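PDB 4Q88: glycoside hydrolase family 88 protein from Bacteroides vulgatus, which probably acts as a hydrolase on carbohydrate substrates, although its own substrate and reaction have not been established. Local coordinates for residues 152-157 against 223-228; 179-184 against 203-208; 319-324 against 338-343. One frame throughout, in Å; residues are numbered along the deposited sequence. Where two conformers were deposited one is given.

In the fold
The chain is mainly helical, as expected of the 6-hairpin clan with its (alpha/alpha)6 barrel, and the three contacts tie helix ends and loops together. Helix 209-225 links two of them: segment 203-208 of contact 2 leads into its first turn, and segment 223-228 of contact 1 covers its last turn and the exit; the contacts' centres are 29 Å apart and their nearest atoms about 13 Å. Contact 3 packs a loop against the start of the final helix, 341-358, and touches contact 2, where Trp208 NE1 lies 2.9 Å from Gln322 OE1, a probable hydrogen bond. Contacts 1 and 3 sit on opposite sides of the chain's centre, their own centres also 29 Å apart.

Contact 1 of 3, residues 152-157 against 223-228; sequences MVKMYD and LKQLPA
Lys154 and Gln225 meet by their polar ends. The lysine chain runs straight until its last torsion, where a bend (chi4 -66°) turns NZ to Gln225 OE1 at 2.9 Å. The donor lies 23° off the amide's carbonyl plane, and the aliphatic part of Lys154 also passes the same oxygen, CG lying 3.3 Å from OE1. Next to this pair, Val153 divides its two methyls: CG2 rests on Gln225 CB, while CG1 meets Leu226 CD1 at 3.9 Å. A branched, compact valine suits a helix face that must fill two neighbouring places at once. Tyr156 has CG anti to its backbone N (chi1 179°), which brings CE2 to within 3.5 Å of Pro227 CG; Pro227 follows Leu226, where the chain leaves helix 209-225. Between the backbones a water donates to Val153 O at 2.8 Å and to Gln225 O at 2.7 Å, joining two carbonyls that could not bond each other. Lys154 NZ also forms a salt bridge with Asp109, and Asp157 one with Lys112. The buried ammonium is therefore probably kept charged mainly by Asp109, while the neutral glutamine adds an acceptor that its positive charge would polarise.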
loop_
_atom_site.group_PDB
_atom_site.type_symbol
_atom_site.label_atom_id
_atom_site.label_comp_id
_atom_site.label_asym_id
_atom_site.label_seq_id
_atom_site.Cartn_x
_atom_site.Cartn_y
_atom_site.Cartn_z
HETATM N N MSE A 152 -3.545 5.881 -10.809
HETATM C CA MSE A 152 -3.129 6.575 -12.001
HETATM C C MSE A 152 -2.827 5.573 -13.113
HETATM O O MSE A 152 -3.281 5.775 -14.284
HETATM C CB MSE A 152 -1.934 7.533 -11.793
HETATM C CG MSE A 152 -2.004 8.524 -10.606
HETATM SE SE MSE A 152 -3.645 9.591 -10.646
HETATM C CE MSE A 152 -2.972 11.159 -11.566
ATOM N N VAL A 153 -2.085 4.492 -12.808
ATOM C CA VAL A 153 -1.718 3.524 -13.856
ATOM C C VAL A 153 -2.907 2.652 -14.253
ATOM O O VAL A 153 -3.025 2.259 -15.434
ATOM C CB VAL A 153 -0.482 2.655 -13.505
ATOM C CG1 VAL A 153 0.761 3.538 -13.424
ATOM C CG2 VAL A 153 -0.663 1.838 -12.218
ATOM N N LYS A 154 -3.775 2.338 -13.281
ATOM C CA LYS A 154 -4.959 1.510 -13.559
ATOM C C LYS A 154 -5.940 2.300 -14.440
ATOM O O LYS A 154 -6.557 1.735 -15.383
ATOM C CB LYS A 154 -5.633 1.040 -12.272
ATOM C CG LYS A 154 -4.820 -0.018 -11.544
ATOM C CD LYS A 154 -5.393 -0.372 -10.177
ATOM C CE LYS A 154 -4.499 -1.349 -9.446
ATOM N NZ LYS A 154 -4.403 -2.678 -10.088
HETATM N N MSE A 155 -6.047 3.606 -14.209
HETATM C CA MSE A 155 -7.009 4.434 -14.995
HETATM C C MSE A 155 -6.457 4.675 -16.369
HETATM O O MSE A 155 -7.213 4.617 -17.368
HETATM C CB MSE A 155 -7.413 5.768 -14.332
HETATM C CG MSE A 155 -8.137 5.586 -12.962
HETATM SE SE MSE A 155 -9.757 4.488 -13.103
HETATM C CE MSE A 155 -10.665 5.645 -14.406
ATOM N N TYR A 156 -5.148 4.907 -16.479
ATOM C CA TYR A 156 -4.478 4.952 -17.791
ATOM C C TYR A 156 -4.710 3.661 -18.559
ATOM O O TYR A 156 -5.014 3.689 -19.780
ATOM C CB TYR A 156 -2.963 5.240 -17.690
ATOM C CG TYR A 156 -2.350 5.239 -19.051
ATOM C CD1 TYR A 156 -2.421 6.371 -19.850
ATOM C CD2 TYR A 156 -1.826 4.066 -19.622
ATOM C CE1 TYR A 156 -1.960 6.385 -21.159
ATOM C CE2 TYR A 156 -1.338 4.062 -20.943
ATOM C CZ TYR A 156 -1.402 5.235 -21.701
ATOM O OH TYR A 156 -0.939 5.277 -22.996
ATOM N N ASP A 157 -4.518 2.512 -17.905
ATOM C CA ASP A 157 -4.694 1.234 -18.607
ATOM C C ASP A 157 -6.069 1.146 -19.289
ATOM O O ASP A 157 -6.204 0.662 -20.459
ATOM C CB ASP A 157 -4.566 0.086 -17.604
ATOM C CG ASP A 157 -4.754 -1.249 -18.240
ATOM O OD1 ASP A 157 -4.035 -1.530 -19.210
ATOM O OD2 ASP A 157 -5.605 -1.997 -17.773
ATOM N N LEU A 223 5.039 0.190 -11.260
ATOM C CA LEU A 223 5.869 -0.470 -12.243
ATOM C C LEU A 223 5.199 -1.732 -12.830
ATOM O O LEU A 223 5.426 -2.067 -14.004
ATOM C CB LEU A 223 7.258 -0.778 -11.662
ATOM C CG LEU A 223 8.082 0.491 -11.427
ATOM C CD1 LEU A 223 9.258 0.210 -10.530
ATOM C CD2 LEU A 223 8.517 1.113 -12.773
ATOM N N LYS A 224 4.325 -2.372 -12.081
ATOM C CA LYS A 224 3.608 -3.524 -12.589
ATOM C C LYS A 224 2.706 -3.204 -13.795
ATOM O O LYS A 224 2.594 -4.010 -14.754
ATOM C CB LYS A 224 2.827 -4.035 -11.412
ATOM C CG LYS A 224 1.999 -5.269 -11.541
ATOM C CD LYS A 224 1.541 -5.556 -10.102
ATOM C CE LYS A 224 0.454 -6.566 -10.046
ATOM N NZ LYS A 224 0.877 -7.718 -10.822
ATOM N N GLN A 225 2.074 -2.021 -13.796
ATOM C CA GLN A 225 1.163 -1.628 -14.856
ATOM C C GLN A 225 1.526 -0.415 -15.716
ATOM O O GLN A 225 0.835 -0.145 -16.711
ATOM C CB GLN A 225 -0.250 -1.469 -14.274
ATOM C CG GLN A 225 -0.861 -2.800 -13.848
ATOM C CD GLN A 225 -2.257 -2.631 -13.315
ATOM O OE1 GLN A 225 -2.452 -2.200 -12.164
ATOM N NE2 GLN A 225 -3.236 -2.918 -14.157
ATOM N N LEU A 226 2.564 0.311 -15.365
ATOM C CA LEU A 226 2.969 1.456 -16.173
ATOM C C LEU A 226 3.429 0.955 -17.552
ATOM O O LEU A 226 4.170 -0.017 -17.647
ATOM C CB LEU A 226 4.098 2.222 -15.519
ATOM C CG LEU A 226 4.584 3.530 -16.125
ATOM C CD1 LEU A 226 3.581 4.636 -15.887
ATOM C CD2 LEU A 226 5.965 3.937 -15.585
ATOM N N PRO A 227 3.034 1.650 -18.624
ATOM C CA PRO A 227 3.608 1.161 -19.907
ATOM C C PRO A 227 5.140 1.171 -19.944
ATOM O O PRO A 227 5.794 2.118 -19.453
ATOM C CB PRO A 227 3.094 2.183 -20.935
ATOM C CG PRO A 227 1.908 2.796 -20.324
ATOM C CD PRO A 227 2.130 2.793 -18.816
ATOM N N ALA A 228 5.713 0.200 -20.630
ATOM C CA ALA A 228 7.174 0.100 -20.747
ATOM C C ALA A 228 7.856 1.358 -21.297
ATOM O O ALA A 228 9.035 1.623 -20.995
ATOM C CB ALA A 228 7.522 -1.107 -21.608
HETATM O O HOH W 1 -0.938 1.839 -17.231
#

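Contact 2 of 3, residues 179-184 against 203-208; sequences MYDREV and GKKDFW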
loop_
_atom_site.group_PDB
_atom_site.type_symbol
_atom_site.label_atom_id
_atom_site.label_comp_id
_atom_site.label_asym_id
_atom_site.label_seq_id
_atom_site.Cartn_x
_atom_site.Cartn_y
_atom_site.Cartn_z
HETATM N N MSE A 179 8.854 15.497 1.509
HETATM C CA MSE A 179 9.107 14.301 2.377
HETATM C C MSE A 179 10.303 13.435 2.017
HETATM O O MSE A 179 10.739 12.618 2.853
HETATM C CB MSE A 179 7.871 13.408 2.324
HETATM C CG MSE A 179 6.806 13.972 3.187
HETATM SE SE MSE A 179 5.084 13.127 2.738
HETATM C CE MSE A 179 4.491 14.542 1.556
ATOM N N TYR A 180 10.794 13.500 0.768
ATOM C CA TYR A 180 11.832 12.587 0.356
ATOM C C TYR A 180 13.198 13.038 0.848
ATOM O O TYR A 180 13.596 14.184 0.582
ATOM C CB TYR A 180 11.821 12.360 -1.177
ATOM C CG TYR A 180 12.869 11.346 -1.604
ATOM C CD1 TYR A 180 12.751 9.974 -1.246
ATOM C CD2 TYR A 180 13.988 11.728 -2.309
ATOM C CE1 TYR A 180 13.728 9.061 -1.602
ATOM C CE2 TYR A 180 14.930 10.811 -2.706
ATOM C CZ TYR A 180 14.802 9.479 -2.343
ATOM O OH TYR A 180 15.792 8.609 -2.752
ATOM N N ASP A 181 13.900 12.190 1.588
ATOM C CA ASP A 181 15.237 12.552 2.079
ATOM C C ASP A 181 16.239 11.959 1.055
ATOM O O ASP A 181 16.417 10.777 0.997
ATOM C CB ASP A 181 15.497 12.042 3.481
ATOM C CG ASP A 181 16.827 12.502 4.043
ATOM O OD1 ASP A 181 17.819 12.388 3.334
ATOM O OD2 ASP A 181 16.898 12.908 5.217
ATOM N N ARG A 182 16.877 12.835 0.269
ATOM C CA ARG A 182 17.741 12.374 -0.837
ATOM C C ARG A 182 18.987 11.663 -0.352
ATOM O O ARG A 182 19.557 10.836 -1.064
ATOM C CB ARG A 182 18.205 13.592 -1.711
ATOM C CG ARG A 182 17.110 14.248 -2.464
ATOM C CD ARG A 182 17.608 15.496 -3.212
ATOM N NE ARG A 182 17.890 16.613 -2.281
ATOM C CZ ARG A 182 16.978 17.513 -1.889
ATOM N NH1 ARG A 182 15.720 17.467 -2.346
ATOM N NH2 ARG A 182 17.309 18.473 -1.045
ATOM N N GLU A 183 19.457 12.027 0.843
ATOM C CA GLU A 183 20.628 11.451 1.373
ATOM C C GLU A 183 20.363 9.988 1.821
ATOM O O GLU A 183 21.216 9.146 1.622
ATOM C CB GLU A 183 21.106 12.231 2.607
ATOM C CG GLU A 183 22.399 11.713 3.168
ATOM C CD GLU A 183 22.202 10.740 4.310
ATOM O OE1 GLU A 183 21.417 11.044 5.282
ATOM O OE2 GLU A 183 22.894 9.724 4.245
ATOM N N VAL A 184 19.201 9.744 2.406
ATOM C CA VAL A 184 18.891 8.464 3.012
ATOM C C VAL A 184 18.197 7.518 2.029
ATOM O O VAL A 184 18.379 6.305 2.092
ATOM C CB VAL A 184 17.996 8.633 4.238
ATOM C CG1 VAL A 184 17.662 7.270 4.823
ATOM C CG2 VAL A 184 18.721 9.479 5.277
ATOM N N GLY A 203 17.985 11.081 18.834
ATOM C CA GLY A 203 18.605 12.113 18.008
ATOM C C GLY A 203 18.753 11.747 16.545
ATOM O O GLY A 203 19.560 12.319 15.852
ATOM N N LYS A 204 17.972 10.793 16.087
ATOM C CA LYS A 204 18.076 10.233 14.727
ATOM C C LYS A 204 17.035 10.847 13.792
ATOM O O LYS A 204 16.050 11.433 14.237
ATOM C CB LYS A 204 17.890 8.723 14.746
ATOM C CG LYS A 204 18.727 7.920 15.757
ATOM C CD LYS A 204 20.228 8.031 15.510
ATOM C CE LYS A 204 21.075 7.319 16.571
ATOM N NZ LYS A 204 20.753 5.876 16.652
ATOM N N LYS A 205 17.190 10.627 12.480
ATOM C CA LYS A 205 16.118 10.918 11.549
ATOM C C LYS A 205 14.977 9.941 11.727
ATOM O O LYS A 205 15.207 8.736 11.940
ATOM C CB LYS A 205 16.633 10.811 10.135
ATOM C CG LYS A 205 17.635 11.920 9.783
ATOM C CD LYS A 205 18.203 11.788 8.371
ATOM C CE LYS A 205 18.966 13.107 7.979
ATOM N NZ LYS A 205 19.364 13.120 6.530
ATOM N N ASP A 206 13.757 10.451 11.760
ATOM C CA ASP A 206 12.556 9.662 12.034
ATOM C C ASP A 206 11.763 9.281 10.765
ATOM O O ASP A 206 11.017 10.106 10.215
ATOM C CB ASP A 206 11.651 10.428 12.991
ATOM C CG ASP A 206 10.579 9.545 13.626
ATOM O OD1 ASP A 206 10.563 8.290 13.442
ATOM O OD2 ASP A 206 9.756 10.171 14.359
ATOM N N PHE A 207 11.953 8.052 10.299
ATOM C CA PHE A 207 11.299 7.515 9.117
ATOM C C PHE A 207 10.285 6.461 9.548
ATOM O O PHE A 207 10.670 5.423 10.128
ATOM C CB PHE A 207 12.326 6.940 8.135
ATOM C CG PHE A 207 13.273 7.966 7.577
ATOM C CD1 PHE A 207 12.820 8.889 6.657
ATOM C CD2 PHE A 207 14.615 7.953 7.919
ATOM C CE1 PHE A 207 13.668 9.818 6.114
ATOM C CE2 PHE A 207 15.466 8.882 7.397
ATOM C CZ PHE A 207 15.004 9.828 6.495
ATOM N N TRP A 208 9.001 6.750 9.328
ATOM C CA TRP A 208 7.961 5.820 9.744
ATOM C C TRP A 208 7.911 4.613 8.852
ATOM O O TRP A 208 7.706 4.756 7.635
ATOM C CB TRP A 208 6.616 6.527 9.757
ATOM C CG TRP A 208 5.465 5.741 10.240
ATOM C CD1 TRP A 208 5.431 4.913 11.316
ATOM C CD2 TRP A 208 4.132 5.789 9.728
ATOM N NE1 TRP A 208 4.150 4.392 11.474
ATOM C CE2 TRP A 208 3.348 4.924 10.507
ATOM C CE3 TRP A 208 3.534 6.449 8.635
ATOM C CZ2 TRP A 208 1.965 4.752 10.290
ATOM C CZ3 TRP A 208 2.154 6.217 8.382
ATOM C CH2 TRP A 208 1.409 5.360 9.199
#
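Lys205 NZ is gripped by two carboxylates, Asp181 OD2 at 2.8 Å and Glu183 OE1 at 3.2 Å, in a salt-bridge network. Asp181 offers its syn lone pair, on the side of its other oxygen; Glu183 uses its anti lone pair, and a bend at chi2 (-96°) swings its carboxylate round to the ammonium. A long, extended lysine suits the place because its chain must span the gap between the backbones: Val184 CG2 lies 3.9 Å from Lys205 CD as the two side chains run alongside each other, pointing opposite ways. The other oxygen of Asp181 serves its own turn, residues 181-184. OD1 accepts from Val184 N at 3.1 Å, with the N-H standing well out of the carboxylate plane, and more weakly from Glu183 N. This Asx motif shapes the turn between strands 180-181 and 186-187 of a small, weakly bonded antiparallel hairpin, and it fixes the carboxylate that receives the lysine. Phe207 supplies the apolar part, beside the charged groups. Its edge meets Asp181 CB, with CZ 3.8 Å away, and Asp181 OD2 lies in the ring plane; the carboxylate is turned 69° from the ring. Val184 CG1 approaches tip to tip, 3.7 Å from Phe207 CE2. Tyr188, just past strand 186-187, stacks on Phe207 and gives Asp181 OD2 a further, weak hydrogen bond.

Contact 3 of 3, residues 319-324 against 338-343; sequences GYIQPV and SCFNFG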
loop_
_atom_site.group_PDB
_atom_site.type_symbol
_atom_site.label_atom_id
_atom_site.label_comp_id
_atom_site.label_asym_id
_atom_site.label_seq_id
_atom_site.Cartn_x
_atom_site.Cartn_y
_atom_site.Cartn_z
ATOM N N GLY A 319 -1.258 -10.457 13.517
ATOM C CA GLY A 319 -1.019 -9.626 14.704
ATOM C C GLY A 319 0.136 -8.629 14.532
ATOM O O GLY A 319 0.761 -8.538 13.467
ATOM N N TYR A 320 0.391 -7.889 15.610
ATOM C CA TYR A 320 1.443 -6.875 15.653
ATOM C C TYR A 320 1.277 -5.775 14.601
ATOM O O TYR A 320 2.253 -5.166 14.204
ATOM C CB TYR A 320 2.858 -7.467 15.552
ATOM C CG TYR A 320 3.236 -8.459 16.620
ATOM C CD1 TYR A 320 3.786 -8.041 17.824
ATOM C CD2 TYR A 320 3.011 -9.822 16.449
ATOM C CE1 TYR A 320 4.145 -8.964 18.812
ATOM C CE2 TYR A 320 3.364 -10.751 17.424
ATOM C CZ TYR A 320 3.934 -10.321 18.604
ATOM O OH TYR A 320 4.277 -11.294 19.552
ATOM N N ILE A 321 0.037 -5.461 14.254
ATOM C CA ILE A 321 -0.236 -4.340 13.342
ATOM C C ILE A 321 -0.378 -3.045 14.124
ATOM O O ILE A 321 -1.293 -2.873 14.967
ATOM C CB ILE A 321 -1.458 -4.623 12.451
ATOM C CG1 ILE A 321 -1.181 -5.840 11.568
ATOM C CG2 ILE A 321 -1.778 -3.367 11.582
ATOM C CD1 ILE A 321 -2.420 -6.476 10.994
ATOM N N GLN A 322 0.499 -2.074 13.840
ATOM C CA GLN A 322 0.464 -0.769 14.526
ATOM C C GLN A 322 -0.926 -0.154 14.247
ATOM O O GLN A 322 -1.367 -0.118 13.104
ATOM C CB GLN A 322 1.517 0.179 13.962
ATOM C CG GLN A 322 1.449 1.575 14.582
ATOM C CD GLN A 322 2.541 2.505 14.082
ATOM O OE1 GLN A 322 3.231 2.235 13.108
ATOM N NE2 GLN A 322 2.714 3.610 14.774
ATOM N N PRO A 323 -1.592 0.362 15.265
ATOM C CA PRO A 323 -2.950 0.921 15.061
ATOM C C PRO A 323 -2.908 2.262 14.330
ATOM O O PRO A 323 -1.828 2.838 14.123
ATOM C CB PRO A 323 -3.466 1.139 16.482
ATOM C CG PRO A 323 -2.286 1.036 17.348
ATOM C CD PRO A 323 -1.319 0.114 16.687
ATOM N N VAL A 324 -4.083 2.745 13.958
ATOM C CA VAL A 324 -4.221 3.993 13.250
ATOM C C VAL A 324 -4.403 5.158 14.244
ATOM O O VAL A 324 -5.244 5.098 15.112
ATOM C CB VAL A 324 -5.462 3.960 12.343
ATOM C CG1 VAL A 324 -5.602 5.260 11.572
ATOM C CG2 VAL A 324 -5.349 2.782 11.381
ATOM N N SER A 338 -2.961 -6.919 18.072
ATOM C CA SER A 338 -3.435 -5.830 17.229
ATOM C C SER A 338 -3.543 -6.272 15.750
ATOM O O SER A 338 -2.535 -6.521 15.116
ATOM C CB SER A 338 -2.477 -4.660 17.358
ATOM O OG SER A 338 -2.996 -3.513 16.757
ATOM N N CYS A 339 -4.762 -6.351 15.232
ATOM C CA CYS A 339 -5.038 -6.848 13.878
ATOM C C CYS A 339 -6.043 -5.930 13.225
ATOM O O CYS A 339 -7.091 -5.613 13.843
ATOM C CB CYS A 339 -5.635 -8.241 13.946
ATOM S SG CYS A 339 -5.968 -8.910 12.295
ATOM N N PHE A 340 -5.758 -5.494 12.003
ATOM C CA PHE A 340 -6.647 -4.594 11.256
ATOM C C PHE A 340 -6.723 -5.036 9.793
ATOM O O PHE A 340 -5.729 -5.504 9.237
ATOM C CB PHE A 340 -6.199 -3.141 11.315
ATOM C CG PHE A 340 -6.175 -2.585 12.732
ATOM C CD1 PHE A 340 -7.347 -2.171 13.330
ATOM C CD2 PHE A 340 -5.015 -2.556 13.450
ATOM C CE1 PHE A 340 -7.359 -1.709 14.649
ATOM C CE2 PHE A 340 -4.999 -2.083 14.748
ATOM C CZ PHE A 340 -6.171 -1.641 15.340
ATOM N N ASN A 341 -7.902 -4.803 9.196
ATOM C CA ASN A 341 -8.154 -5.043 7.761
ATOM C C ASN A 341 -6.995 -4.652 6.844
ATOM O O ASN A 341 -6.571 -5.418 5.996
ATOM C CB ASN A 341 -9.429 -4.275 7.299
ATOM C CG ASN A 341 -9.480 -2.786 7.741
ATOM O OD1 ASN A 341 -8.514 -2.176 8.220
ATOM N ND2 ASN A 341 -10.693 -2.229 7.683
ATOM N N PHE A 342 -6.474 -3.439 6.998
ATOM C CA PHE A 342 -5.468 -2.980 6.075
ATOM C C PHE A 342 -4.167 -3.764 6.173
ATOM O O PHE A 342 -3.462 -3.924 5.181
ATOM C CB PHE A 342 -5.224 -1.468 6.227
ATOM C CG PHE A 342 -4.588 -1.087 7.530
ATOM C CD1 PHE A 342 -3.201 -1.084 7.669
ATOM C CD2 PHE A 342 -5.362 -0.711 8.594
ATOM C CE1 PHE A 342 -2.608 -0.774 8.903
ATOM C CE2 PHE A 342 -4.779 -0.402 9.824
ATOM C CZ PHE A 342 -3.412 -0.428 9.969
ATOM N N GLY A 343 -3.874 -4.257 7.372
ATOM C CA GLY A 343 -2.718 -5.081 7.674
ATOM C C GLY A 343 -2.845 -6.486 7.145
ATOM O O GLY A 343 -1.900 -7.061 6.667
#
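Ile321 packs into segment 338-343 with both of its branches. Its CG2 touches two aromatic rings, 3.7 Å from Phe342 CZ and 3.8 Å from Phe340 CD2, while CD1 reaches Gly343 CA at 3.6 Å. A side chain on residue 343 would collide with that methyl, so glycine fits there. The backbone is pinned by Ile321 N to Ser338 O, 2.9 Å and nearly straight at 161°. Farther along, Pro323 CA lies 3.6 Å from Phe340 CE2, and Val324 CG2 3.6 Å from Phe342 CE2. Phe340 is the N-cap residue of helix 341-358, probably the last helix of the (alpha/alpha)6 barrel of the 6-hairpin clan, and its ring and that of Phe342 carry the loop's packing there. An alanine in place of Phe340 would probably open a gap beside Ile321 CG2 and Pro323 and take away the ring that Pro323 rests on. Phe342 takes the crowded torsion, CG between backbone N and carbonyl carbon (chi1 68°), which turns its ring to the loop, where Gln322 O lies in the ring plane at its edge. In the next shell Arg210 holds Gln322 O and Pro323 O, Glu271 receives Gln322 N, and Trp39 meets the Phe342 ring.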